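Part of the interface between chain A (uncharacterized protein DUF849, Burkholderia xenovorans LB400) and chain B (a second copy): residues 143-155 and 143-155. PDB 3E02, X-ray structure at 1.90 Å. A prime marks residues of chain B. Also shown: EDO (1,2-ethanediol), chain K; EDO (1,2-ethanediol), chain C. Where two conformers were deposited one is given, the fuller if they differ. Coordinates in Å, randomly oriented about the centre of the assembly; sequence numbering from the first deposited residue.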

# COMPACT_ATOMS: atom_id res chain seq x y z
N THR A 143 25.12 14.67 -16.89
CA THR A 143 23.79 14.27 -16.45
C THR A 143 23.38 14.81 -15.07
O THR A 143 22.19 14.76 -14.74
CB THR A 143 23.50 12.78 -16.62
OG1 THR A 143 24.28 12.01 -15.71
CG2 THR A 143 23.73 12.35 -18.09
N ARG A 144 24.34 15.32 -14.28
CA ARG A 144 24.03 15.95 -12.99
C ARG A 144 23.13 17.16 -13.20
O ARG A 144 22.31 17.47 -12.35
CB ARG A 144 25.30 16.40 -12.25
CG ARG A 144 26.24 15.29 -11.84
CD ARG A 144 27.52 15.85 -11.23
NE ARG A 144 28.42 16.41 -12.25
CZ ARG A 144 29.45 17.22 -12.00
NH1 ARG A 144 29.78 17.59 -10.75
NH2 ARG A 144 30.18 17.67 -13.02
N ASP A 145 23.29 17.83 -14.34
CA ASP A 145 22.50 19.02 -14.68
C ASP A 145 21.59 18.76 -15.88
O ASP A 145 21.33 19.67 -16.66
CB ASP A 145 23.49 20.17 -14.96
CG ASP A 145 22.82 21.54 -15.01
OD1 ASP A 145 21.77 21.75 -14.37
OD2 ASP A 145 23.34 22.40 -15.74
N PHE A 146 21.05 17.55 -15.99
CA PHE A 146 20.25 17.13 -17.14
C PHE A 146 18.82 16.74 -16.76
O PHE A 146 18.61 16.10 -15.74
CB PHE A 146 20.92 15.94 -17.81
CG PHE A 146 20.15 15.37 -18.97
CD1 PHE A 146 20.03 16.06 -20.17
CD2 PHE A 146 19.54 14.11 -18.88
CE1 PHE A 146 19.31 15.52 -21.25
CE2 PHE A 146 18.83 13.58 -19.94
CZ PHE A 146 18.73 14.28 -21.13
N ILE A 147 17.89 17.11 -17.64
CA ILE A 147 16.47 16.75 -17.53
C ILE A 147 16.12 16.00 -18.82
O ILE A 147 16.38 16.52 -19.92
CB ILE A 147 15.56 17.99 -17.42
CG1 ILE A 147 15.91 18.83 -16.19
CG2 ILE A 147 14.07 17.57 -17.37
CD1 ILE A 147 15.24 20.20 -16.17
N LEU A 148 15.57 14.80 -18.70
CA LEU A 148 15.04 14.07 -19.86
C LEU A 148 13.69 14.77 -20.09
O LEU A 148 12.74 14.57 -19.34
CB LEU A 148 14.87 12.58 -19.57
CG LEU A 148 14.33 11.75 -20.75
CD1 LEU A 148 15.37 11.70 -21.88
CD2 LEU A 148 13.96 10.35 -20.29
N SER A 149 13.64 15.62 -21.11
CA SER A 149 12.48 16.48 -21.37
C SER A 149 11.35 15.79 -22.10
O SER A 149 11.56 15.26 -23.17
CB SER A 149 12.91 17.70 -22.18
OG SER A 149 11.80 18.58 -22.41
N ASN A 150 10.13 15.80 -21.54
CA ASN A 150 8.92 15.31 -22.22
C ASN A 150 7.74 16.14 -21.70
O ASN A 150 6.95 15.68 -20.90
CB ASN A 150 8.68 13.81 -21.96
CG ASN A 150 9.83 12.96 -22.38
OD1 ASN A 150 10.02 12.75 -23.56
ND2 ASN A 150 10.63 12.47 -21.42
N THR A 151 7.65 17.38 -22.16
CA THR A 151 6.58 18.28 -21.74
C THR A 151 5.26 17.80 -22.32
O THR A 151 5.25 16.96 -23.23
CB THR A 151 6.83 19.74 -22.16
OG1 THR A 151 6.76 19.85 -23.58
CG2 THR A 151 8.18 20.26 -21.65
N PHE A 152 4.14 18.30 -21.79
CA PHE A 152 2.83 17.93 -22.35
C PHE A 152 2.74 18.25 -23.85
O PHE A 152 2.22 17.46 -24.61
CB PHE A 152 1.69 18.54 -21.53
CG PHE A 152 1.45 17.83 -20.24
CD1 PHE A 152 2.16 18.18 -19.09
CD2 PHE A 152 0.55 16.78 -20.17
CE1 PHE A 152 1.94 17.50 -17.89
CE2 PHE A 152 0.33 16.10 -18.98
CZ PHE A 152 1.02 16.45 -17.85
N SER A 153 3.28 19.40 -24.27
CA SER A 153 3.33 19.74 -25.70
C SER A 153 4.18 18.75 -26.51
O SER A 153 3.78 18.33 -27.61
CB SER A 153 3.87 21.16 -25.90
OG SER A 153 3.00 22.10 -25.30
N GLN A 154 5.33 18.37 -25.98
CA GLN A 154 6.23 17.41 -26.64
C GLN A 154 5.58 16.03 -26.78
O GLN A 154 5.64 15.42 -27.85
CB GLN A 154 7.58 17.31 -25.92
CG GLN A 154 8.44 18.55 -26.10
CD GLN A 154 9.76 18.47 -25.37
OE1 GLN A 154 9.83 18.05 -24.21
NE2 GLN A 154 10.83 18.87 -26.04
N ILE A 155 4.94 15.57 -25.70
CA ILE A 155 4.24 14.27 -25.71
C ILE A 155 3.12 14.29 -26.75
O ILE A 155 3.01 13.36 -27.56
CB ILE A 155 3.70 13.88 -24.32
CG1 ILE A 155 4.87 13.68 -23.33
CG2 ILE A 155 2.87 12.59 -24.44
CD1 ILE A 155 4.45 13.71 -21.85
C1 EDO K . 6.80 20.30 -29.40
O1 EDO K . 8.19 20.22 -29.75
C2 EDO K . 6.56 21.11 -28.13
O2 EDO K . 7.66 21.94 -27.75
C1 EDO C . 23.52 25.42 -11.11
O1 EDO C . 22.82 26.54 -11.68
C2 EDO C . 23.48 24.18 -12.00
O2 EDO C . 23.10 24.45 -13.36
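Chain B, residues 143-155: TRDFILSNTFSQI

The N-cap threonine of each helix also donates its hydroxyl proton to the other copy, and the amide of Ser153 donates to the partner's backbone. Thr151′ OG1 accepts from Gln154′ N at 3.2 Å, the usual N-cap, while giving its own proton to Asp145 OD1 of chain A at 2.7 Å. One turn-opening amide, Ser153′ N, is answered by the partner's backbone: it donates to Arg144 O over 3.0 Å, at an angle of 151°. A carbonyl and a carboxylate from chain A thus meet two donors, Ser153′ N and Thr151′ OG1, and the exact two-fold axis repeats the arrangement with the roles exchanged.

Chain B follows the same path as chain A: a 3-10 segment at 143-144, a strand at 147-148, an extended link through Ser149′ and Asn150′, then the helix from Phe152′ onward. The two-fold sets the beginning of one stretch against the end of the other. Arg144 CA lies 5.3 Å from Phe152′ CA, and Asp145 CA lies 5.0 Å from Ser153′ CA, so the numbering rises in step on both chains at each local contact.

Between these two polar clusters the contact is largely apolar. Ile147′, m at chi1, points toward chain A and loses more surface than any other residue of its stretch. Its CG2 lies 4.1 Å from Ile147 CD1, its CG1 packs 3.6 Å from Thr151 CG2, and its CD1 comes within 3.3 Å of Ser149 OG. Thr151′ uses both branches, OG1 for Asp145 and CG2 against Ile147 CG1, again at 3.6 Å.

Gln154′ braces the link from within: its OE1 accepts from Thr151′ N at 3.1 Å and from Ser149′ OG at 2.7 Å. Water 2 lies 2.9 Å from Phe146 O and accepts a weak bond from Phe152′ N at 3.4 Å, bridging the chains. The rule is economical: cap the helix internally, then let the cap's hydroxyl proton reach the neighbour.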

# COMPACT_ATOMS: atom_id res chain seq x y z
N THR B 143 2.48 26.94 -19.99
CA THR B 143 2.82 25.84 -19.09
C THR B 143 2.65 24.45 -19.71
O THR B 143 3.17 23.48 -19.14
CB THR B 143 2.19 25.95 -17.70
OG1 THR B 143 0.77 25.77 -17.77
CG2 THR B 143 2.57 27.30 -17.04
N ARG B 144 1.96 24.34 -20.86
CA ARG B 144 1.84 23.06 -21.57
C ARG B 144 3.22 22.57 -22.00
O ARG B 144 3.44 21.37 -22.07
CB ARG B 144 0.95 23.18 -22.82
CG ARG B 144 -0.49 23.53 -22.56
CD ARG B 144 -1.25 23.75 -23.86
NE ARG B 144 -0.94 25.04 -24.48
CZ ARG B 144 -1.21 25.37 -25.74
NH1 ARG B 144 -1.84 24.54 -26.58
NH2 ARG B 144 -0.84 26.58 -26.18
N ASP B 145 4.13 23.50 -22.29
CA ASP B 145 5.48 23.18 -22.72
C ASP B 145 6.52 23.62 -21.67
O ASP B 145 7.63 24.00 -22.03
CB ASP B 145 5.73 23.88 -24.07
CG ASP B 145 6.97 23.38 -24.79
OD1 ASP B 145 7.38 22.22 -24.59
OD2 ASP B 145 7.55 24.18 -25.54
N PHE B 146 6.18 23.51 -20.39
CA PHE B 146 7.02 23.99 -19.30
C PHE B 146 7.45 22.88 -18.34
O PHE B 146 6.65 22.00 -18.02
CB PHE B 146 6.26 25.04 -18.50
CG PHE B 146 7.00 25.57 -17.30
CD1 PHE B 146 8.12 26.38 -17.44
CD2 PHE B 146 6.57 25.26 -16.01
CE1 PHE B 146 8.80 26.87 -16.31
CE2 PHE B 146 7.24 25.74 -14.89
CZ PHE B 146 8.36 26.55 -15.05
N ILE B 147 8.70 22.98 -17.88
CA ILE B 147 9.28 22.09 -16.88
C ILE B 147 9.74 22.98 -15.72
O ILE B 147 10.46 23.96 -15.94
CB ILE B 147 10.52 21.33 -17.42
CG1 ILE B 147 10.16 20.47 -18.64
CG2 ILE B 147 11.14 20.45 -16.31
CD1 ILE B 147 11.37 19.92 -19.39
N LEU B 148 9.29 22.68 -14.51
CA LEU B 148 9.78 23.36 -13.31
C LEU B 148 11.14 22.67 -13.08
O LEU B 148 11.19 21.52 -12.65
CB LEU B 148 8.85 23.18 -12.11
CG LEU B 148 9.30 23.88 -10.82
CD1 LEU B 148 9.24 25.41 -11.00
CD2 LEU B 148 8.45 23.44 -9.65
N SER B 149 12.21 23.37 -13.44
CA SER B 149 13.56 22.79 -13.43
C SER B 149 14.23 22.77 -12.06
O SER B 149 14.34 23.80 -11.44
CB SER B 149 14.46 23.57 -14.39
OG SER B 149 15.78 23.01 -14.44
N ASN B 150 14.67 21.60 -11.60
CA ASN B 150 15.47 21.47 -10.37
C ASN B 150 16.40 20.27 -10.56
O ASN B 150 16.18 19.20 -10.01
CB ASN B 150 14.58 21.27 -9.13
CG ASN B 150 13.60 22.38 -8.93
OD1 ASN B 150 13.99 23.45 -8.51
ND2 ASN B 150 12.32 22.14 -9.24
N THR B 151 17.44 20.46 -11.37
CA THR B 151 18.40 19.39 -11.64
C THR B 151 19.22 19.11 -10.39
O THR B 151 19.20 19.92 -9.45
CB THR B 151 19.34 19.73 -12.81
OG1 THR B 151 20.20 20.81 -12.44
CG2 THR B 151 18.56 20.08 -14.09
N PHE B 152 19.92 17.98 -10.35
CA PHE B 152 20.78 17.67 -9.20
C PHE B 152 21.82 18.78 -8.97
O PHE B 152 22.06 19.16 -7.83
CB PHE B 152 21.41 16.28 -9.32
CG PHE B 152 20.44 15.18 -9.02
CD1 PHE B 152 19.62 14.66 -10.00
CD2 PHE B 152 20.33 14.70 -7.72
CE1 PHE B 152 18.71 13.64 -9.70
CE2 PHE B 152 19.43 13.69 -7.41
CZ PHE B 152 18.62 13.16 -8.39
N SER B 153 22.40 19.32 -10.04
CA SER B 153 23.33 20.46 -9.92
C SER B 153 22.65 21.71 -9.34
O SER B 153 23.23 22.39 -8.47
CB SER B 153 23.96 20.80 -11.28
OG SER B 153 24.72 19.70 -11.74
N GLN B 154 21.45 22.01 -9.80
CA GLN B 154 20.68 23.18 -9.32
C GLN B 154 20.33 23.03 -7.84
O GLN B 154 20.49 23.98 -7.06
CB GLN B 154 19.43 23.41 -10.16
CG GLN B 154 19.74 23.95 -11.56
CD GLN B 154 18.50 24.16 -12.40
OE1 GLN B 154 17.60 23.32 -12.45
NE2 GLN B 154 18.46 25.29 -13.09
N ILE B 155 19.87 21.85 -7.45
CA ILE B 155 19.52 21.57 -6.04
C ILE B 155 20.76 21.72 -5.16
O ILE B 155 20.70 22.40 -4.13
CB ILE B 155 18.89 20.18 -5.85
CG1 ILE B 155 17.54 20.10 -6.60
CG2 ILE B 155 18.68 19.91 -4.36
CD1 ILE B 155 17.02 18.67 -6.84
O HOH W 1 4.51 20.63 -19.35
O HOH W 2 19.79 16.02 -13.12